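PTS-dependent dihydroxyacetone kinase operon regulatory protein (Escherichia coli, PDB 4LRZ) activates transcription of the dhaKLM operon from a sigma-70 promoter and represses its own expression, the part modelled here being its sensor region. Local coordinates at residues Ala44-Arg49 with Cys83-Asn88. Sequence-based numbering, arbitrary orientation.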
loop_
_atom_site.group_PDB
_atom_site.type_symbol
_atom_site.label_atom_id
_atom_site.label_comp_id
_atom_site.label_asym_id
_atom_site.label_seq_id
_atom_site.Cartn_x
_atom_site.Cartn_y
_atom_site.Cartn_z
ATOM N N ALA F 44 -13.666 25.281 -3.890
ATOM C CA ALA F 44 -13.927 24.201 -4.842
ATOM C C ALA F 44 -12.621 23.732 -5.484
ATOM O O ALA F 44 -12.418 22.533 -5.686
ATOM C CB ALA F 44 -14.970 24.623 -5.906
ATOM N N SER F 45 -11.717 24.665 -5.756
ATOM C CA SER F 45 -10.408 24.305 -6.308
ATOM C C SER F 45 -9.494 23.577 -5.336
ATOM O O SER F 45 -8.699 22.713 -5.764
ATOM C CB SER F 45 -9.678 25.544 -6.814
ATOM O OG SER F 45 -10.571 26.326 -7.575
ATOM N N ILE F 46 -9.538 23.981 -4.056
ATOM C CA ILE F 46 -8.742 23.318 -3.044
ATOM C C ILE F 46 -9.303 21.897 -2.910
ATOM O O ILE F 46 -8.544 20.937 -2.904
ATOM C CB ILE F 46 -8.745 24.050 -1.667
ATOM C CG1 ILE F 46 -7.780 25.248 -1.671
ATOM C CG2 ILE F 46 -8.326 23.069 -0.510
ATOM C CD1 ILE F 46 -8.337 26.477 -0.895
ATOM N N TYR F 47 -10.629 21.791 -2.818
ATOM C CA TYR F 47 -11.312 20.518 -2.638
ATOM C C TYR F 47 -10.967 19.603 -3.800
ATOM O O TYR F 47 -10.535 18.460 -3.592
ATOM C CB TYR F 47 -12.817 20.760 -2.556
ATOM C CG TYR F 47 -13.658 19.620 -2.016
ATOM C CD1 TYR F 47 -13.948 19.523 -0.649
ATOM C CD2 TYR F 47 -14.208 18.658 -2.880
ATOM C CE1 TYR F 47 -14.759 18.495 -0.143
ATOM C CE2 TYR F 47 -15.015 17.605 -2.380
ATOM C CZ TYR F 47 -15.277 17.540 -1.007
ATOM O OH TYR F 47 -16.054 16.522 -0.514
ATOM N N ARG F 48 -11.097 20.129 -5.017
ATOM C CA ARG F 48 -10.740 19.407 -6.220
ATOM C C ARG F 48 -9.294 18.881 -6.222
ATOM O O ARG F 48 -9.084 17.701 -6.493
ATOM C CB ARG F 48 -11.066 20.242 -7.492
ATOM C CG ARG F 48 -10.294 19.864 -8.800
ATOM C CD ARG F 48 -10.937 20.429 -10.119
ATOM N NE ARG F 48 -11.795 21.588 -9.860
ATOM C CZ ARG F 48 -11.390 22.864 -9.860
ATOM N NH1 ARG F 48 -10.123 23.188 -10.135
ATOM N NH2 ARG F 48 -12.261 23.828 -9.571
ATOM N N ARG F 49 -8.292 19.700 -5.938
ATOM C CA ARG F 49 -6.920 19.158 -6.019
ATOM C C ARG F 49 -6.522 18.216 -4.851
ATOM O O ARG F 49 -5.506 17.505 -4.912
ATOM C CB ARG F 49 -5.880 20.262 -6.212
ATOM C CG ARG F 49 -5.776 21.173 -5.050
ATOM C CD ARG F 49 -4.524 22.091 -5.042
ATOM N NE ARG F 49 -4.479 22.595 -3.662
ATOM C CZ ARG F 49 -3.652 22.152 -2.709
ATOM N NH1 ARG F 49 -3.772 22.630 -1.450
ATOM N NH2 ARG F 49 -2.701 21.245 -3.014
ATOM N N CYS F 83 -6.322 24.065 5.998
ATOM C CA CYS F 83 -7.688 24.364 5.598
ATOM C C CYS F 83 -8.567 23.134 5.799
ATOM O O CYS F 83 -8.225 22.030 5.296
ATOM C CB CYS F 83 -7.710 24.780 4.126
ATOM S SG CYS F 83 -9.323 25.364 3.531
ATOM N N ILE F 84 -9.681 23.302 6.538
ATOM C CA ILE F 84 -10.618 22.195 6.787
ATOM C C ILE F 84 -11.306 21.781 5.495
ATOM O O ILE F 84 -12.018 22.569 4.870
ATOM C CB ILE F 84 -11.658 22.527 7.845
ATOM C CG1 ILE F 84 -10.977 22.744 9.189
ATOM C CG2 ILE F 84 -12.636 21.357 7.975
ATOM C CD1 ILE F 84 -11.899 22.961 10.309
ATOM N N LEU F 85 -11.078 20.537 5.089
ATOM C CA LEU F 85 -11.637 19.992 3.835
ATOM C C LEU F 85 -12.974 19.243 4.081
ATOM O O LEU F 85 -13.897 19.318 3.269
ATOM C CB LEU F 85 -10.623 19.052 3.165
ATOM C CG LEU F 85 -9.313 19.695 2.678
ATOM C CD1 LEU F 85 -8.328 18.619 2.280
ATOM C CD2 LEU F 85 -9.557 20.641 1.495
ATOM N N SER F 86 -13.045 18.520 5.204
ATOM C CA SER F 86 -14.238 17.742 5.569
ATOM C C SER F 86 -14.338 17.551 7.077
ATOM O O SER F 86 -13.319 17.491 7.783
ATOM C CB SER F 86 -14.147 16.373 4.917
ATOM O OG SER F 86 -15.443 15.824 4.685
ATOM N N ARG F 87 -15.571 17.452 7.565
ATOM C CA ARG F 87 -15.851 17.215 8.972
ATOM C C ARG F 87 -16.901 16.107 9.141
ATOM O O ARG F 87 -17.834 16.021 8.357
ATOM C CB ARG F 87 -16.405 18.504 9.600
ATOM C CG ARG F 87 -15.492 19.712 9.445
ATOM C CD ARG F 87 -16.237 20.936 8.926
ATOM N NE ARG F 87 -17.362 21.245 9.768
ATOM C CZ ARG F 87 -18.627 20.997 9.449
ATOM N NH1 ARG F 87 -18.946 20.456 8.258
ATOM N NH2 ARG F 87 -19.566 21.317 10.318
ATOM N N ASN F 88 -16.789 15.289 10.170
ATOM C CA ASN F 88 -17.878 14.368 10.477
ATOM C C ASN F 88 -17.799 14.034 11.939
ATOM O O ASN F 88 -16.918 14.575 12.624
ATOM C CB ASN F 88 -17.878 13.112 9.575
ATOM C CG ASN F 88 -16.732 12.207 9.866
ATOM O OD1 ASN F 88 -16.894 11.001 10.064
ATOM N ND2 ASN F 88 -15.561 12.773 9.919
#
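Ile46 and Tyr47, neighbours on helix 40-49, pack on Leu85 of strand 84-89 in a small contact, one half methyl packing and the other a ring edge against a backbone carbonyl, where a short helix rests against the edge of an antiparallel sheet. Strand 84-89 is the outermost strand on its side of the five-stranded sheet within this chain, and the two backbones come closest at Tyr47 and Leu85, whose CA atoms lie 6.5 Å apart. The apolar touch is methyl to methyl: Ile46 CG2 meets Leu85 CD2 at 3.4 Å, a close approach, with the two side chains crossing at about a right angle. With chi1 of Ile46, measured to CG1, at -79°, the CG2 branch lies anti to the backbone N, and the CA-CB bond points toward the strand. Tyr47 approaches differently, using a ring edge against backbone rather than side chain. Tyr47 CE1 lies 3.6 Å from Leu85 O, and Tyr47 CD1 is 3.9 Å from the same oxygen, which lies near the ring plane, so that aromatic C-H groups face it; no hydrogen bond joins the two segments. Torsion places the ring there, for CG is trans to the Tyr47 N (chi1 -165°), which carries the ring along the strand toward Leu54 and Gln58 of helix 51-66. That following helix shares the site: Met53 packs on Leu85, and Gln58 OE1 is hydrogen-bonded to Ser86 OG. Beyond the apolar patch, Arg49 NH1 forms a salt bridge with Glu80 in the turn leading into the strand. Leu85 and Ser86 both pair with Ile77 of strand 74-79, and Leu85 has a backbone psi of -38°, far from extended values. This is a classic beta bulge in the edge strand of the 2-1-5-4-3 antiparallel sheet of a GAF domain.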